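Side-chain contact in tegument protein UL51 (Human herpesvirus 1, PDB 6T5A), which probably takes part in egress of virus particles from the perinuclear space and in secondary envelopment of cytoplasmic capsids at trans-Golgi-derived membranes: residues A42-T45 with L46-L50. The protein carries 1 engineered substitution. Numbering follows the deposited sequence.
Sequences APIT and LDDAL
Thr45 passes the chain from the loop behind strand 28-38 into helix 46-61, within the UL51 family region of this piece of the longer protein, and its carbonyl O already accepts the first i to i+4 bond, from Ala49 N at 3.1 Å. Around this start Thr45 and Asp48 build a capping box. Asp48 N gives its hydrogen to Thr45 OG1 (3.1 Å). Thr45 N returns a nearly straight bond to Asp48 OD2 (3.2 Å, 175°), which it meets from above the carboxylate plane, 42° out of it. A chi1 of 71° places the threonine hydroxyl between its own N and carbonyl carbon, where it can accept from Asp48 N; the aspartate, with CG anti to its carbonyl carbon and beside its backbone N, has its carboxylate folded back over the N-cap. The Ile44 side chain crosses that of Asp48 at about a right angle, its CG2 3.8 Å from Asp48 CB. The same CG2 lies 4.4 Å from Ala49 CB, consistent with a hydrophobic staple. Two waters extend the box: one donates to both Pro43 O and Asp48 OD2, the other joins Thr45 OG1 to Asp48 OD1. Chains of another protein pack against both the loop and the first turn, and on one of them a polar side chain hydrogen-bonds to Leu46 N. The two reciprocal bonds of the box are consistent with fixing where the helix begins; OD2 thus receives a backbone N-H and a water hydrogen, and the positive end of the helix dipole probably favours the ionised carboxylate.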
ATOM      1  N   ALA A  42     -12.388   2.387  -5.621  1.00 31.85           N
ATOM      2  CA  ALA A  42     -11.298   3.370  -5.593  1.00 32.32           C
ATOM      3  C   ALA A  42     -11.207   4.076  -6.963  1.00 36.56           C
ATOM      4  O   ALA A  42     -11.457   3.427  -7.984  1.00 35.96           O
ATOM      5  CB  ALA A  42      -9.969   2.668  -5.271  1.00 33.04           C
ATOM      6  N   PRO A  43     -10.888   5.391  -7.025  1.00 34.57           N
ATOM      7  CA  PRO A  43     -10.549   6.297  -5.911  1.00 34.72           C
ATOM      8  C   PRO A  43     -11.745   7.100  -5.366  1.00 37.91           C
ATOM      9  O   PRO A  43     -11.529   8.172  -4.805  1.00 38.39           O
ATOM     10  CB  PRO A  43      -9.491   7.198  -6.553  1.00 36.17           C
ATOM     11  CG  PRO A  43     -10.033   7.387  -7.973  1.00 40.60           C
ATOM     12  CD  PRO A  43     -10.764   6.092  -8.321  1.00 35.56           C
ATOM     13  N   ILE A  44     -13.001   6.612  -5.547  1.00 33.29           N
ATOM     14  CA  ILE A  44     -14.201   7.336  -5.095  1.00 31.17           C
ATOM     15  C   ILE A  44     -14.229   7.346  -3.575  1.00 33.43           C
ATOM     16  O   ILE A  44     -14.104   6.290  -2.949  1.00 31.33           O
ATOM     17  CB  ILE A  44     -15.548   6.782  -5.700  1.00 33.28           C
ATOM     18  CG1 ILE A  44     -15.517   6.694  -7.247  1.00 32.52           C
ATOM     19  CG2 ILE A  44     -16.792   7.569  -5.196  1.00 33.79           C
ATOM     20  CD1 ILE A  44     -15.276   8.042  -8.042  1.00 28.68           C
ATOM     21  N   THR A  45     -14.394   8.542  -2.993  1.00 29.84           N
ATOM     22  CA  THR A  45     -14.414   8.708  -1.535  1.00 29.81           C
ATOM     23  C   THR A  45     -15.860   8.722  -1.034  1.00 35.26           C
ATOM     24  O   THR A  45     -16.790   8.946  -1.819  1.00 33.81           O
ATOM     25  CB  THR A  45     -13.697  10.012  -1.133  1.00 35.45           C
ATOM     26  OG1 THR A  45     -14.490  11.142  -1.526  1.00 33.98           O
ATOM     27  CG2 THR A  45     -12.274  10.120  -1.689  1.00 33.50           C
ATOM     28  N   LEU A  46     -16.047   8.555   0.284  1.00 31.81           N
ATOM     29  CA  LEU A  46     -17.375   8.646   0.880  1.00 31.38           C
ATOM     30  C   LEU A  46     -17.986  10.049   0.636  1.00 34.05           C
ATOM     31  O   LEU A  46     -19.178  10.131   0.314  1.00 33.26           O
ATOM     32  CB  LEU A  46     -17.304   8.283   2.370  1.00 31.09           C
ATOM     33  CG  LEU A  46     -18.595   8.377   3.193  1.00 34.46           C
ATOM     34  CD1 LEU A  46     -19.740   7.490   2.609  1.00 33.44           C
ATOM     35  CD2 LEU A  46     -18.299   8.019   4.627  1.00 35.22           C
ATOM     36  N   ASP A  47     -17.161  11.138   0.742  1.00 30.58           N
ATOM     37  CA  ASP A  47     -17.609  12.511   0.489  0.55 30.13           C
ATOM     38  C   ASP A  47     -18.125  12.644  -0.943  1.00 33.49           C
ATOM     39  O   ASP A  47     -19.118  13.332  -1.173  1.00 32.06           O
ATOM     40  CB  ASP A  47     -16.468  13.520   0.723  0.55 31.81           C
ATOM     41  CG  ASP A  47     -16.912  14.972   0.687  0.55 39.60           C
ATOM     42  OD1 ASP A  47     -17.707  15.373   1.563  0.55 41.07           O
ATOM     43  OD2 ASP A  47     -16.445  15.714  -0.206  0.55 43.33           O
ATOM     44  N   ASP A  48     -17.431  12.005  -1.919  1.00 31.25           N
ATOM     45  CA  ASP A  48     -17.834  12.055  -3.334  1.00 30.85           C
ATOM     46  C   ASP A  48     -19.211  11.423  -3.528  1.00 31.95           C
ATOM     47  O   ASP A  48     -20.052  11.984  -4.212  1.00 30.64           O
ATOM     48  CB  ASP A  48     -16.856  11.273  -4.215  1.00 32.78           C
ATOM     49  CG  ASP A  48     -15.493  11.875  -4.453  1.00 42.72           C
ATOM     50  OD1 ASP A  48     -15.358  13.116  -4.321  1.00 41.73           O
ATOM     51  OD2 ASP A  48     -14.565  11.108  -4.813  1.00 40.30           O
ATOM     52  N   ALA A  49     -19.403  10.215  -2.979  1.00 29.10           N
ATOM     53  CA  ALA A  49     -20.651   9.490  -3.140  1.00 28.87           C
ATOM     54  C   ALA A  49     -21.793  10.147  -2.373  1.00 31.15           C
ATOM     55  O   ALA A  49     -22.899  10.176  -2.893  1.00 30.47           O
ATOM     56  CB  ALA A  49     -20.463   8.025  -2.755  1.00 29.77           C
ATOM     57  N   LEU A  50     -21.526  10.747  -1.182  1.00 27.76           N
ATOM     58  CA  LEU A  50     -22.569  11.466  -0.428  1.00 27.98           C
ATOM     59  C   LEU A  50     -22.955  12.765  -1.152  1.00 30.80           C
ATOM     60  O   LEU A  50     -24.130  13.125  -1.156  1.00 30.38           O
ATOM     61  CB  LEU A  50     -22.142  11.792   1.030  1.00 28.03           C
ATOM     62  CG  LEU A  50     -22.172  10.620   2.055  1.00 32.33           C
ATOM     63  CD1 LEU A  50     -21.493  11.024   3.349  1.00 32.16           C
ATOM     64  CD2 LEU A  50     -23.589  10.185   2.372  1.00 31.89           C
TER
HETATM   65  O   HOH W   1     -12.039  10.729  -5.633  1.00 41.60           O
HETATM   66  O   HOH W   2     -13.250  13.532  -1.867  1.00 42.87           O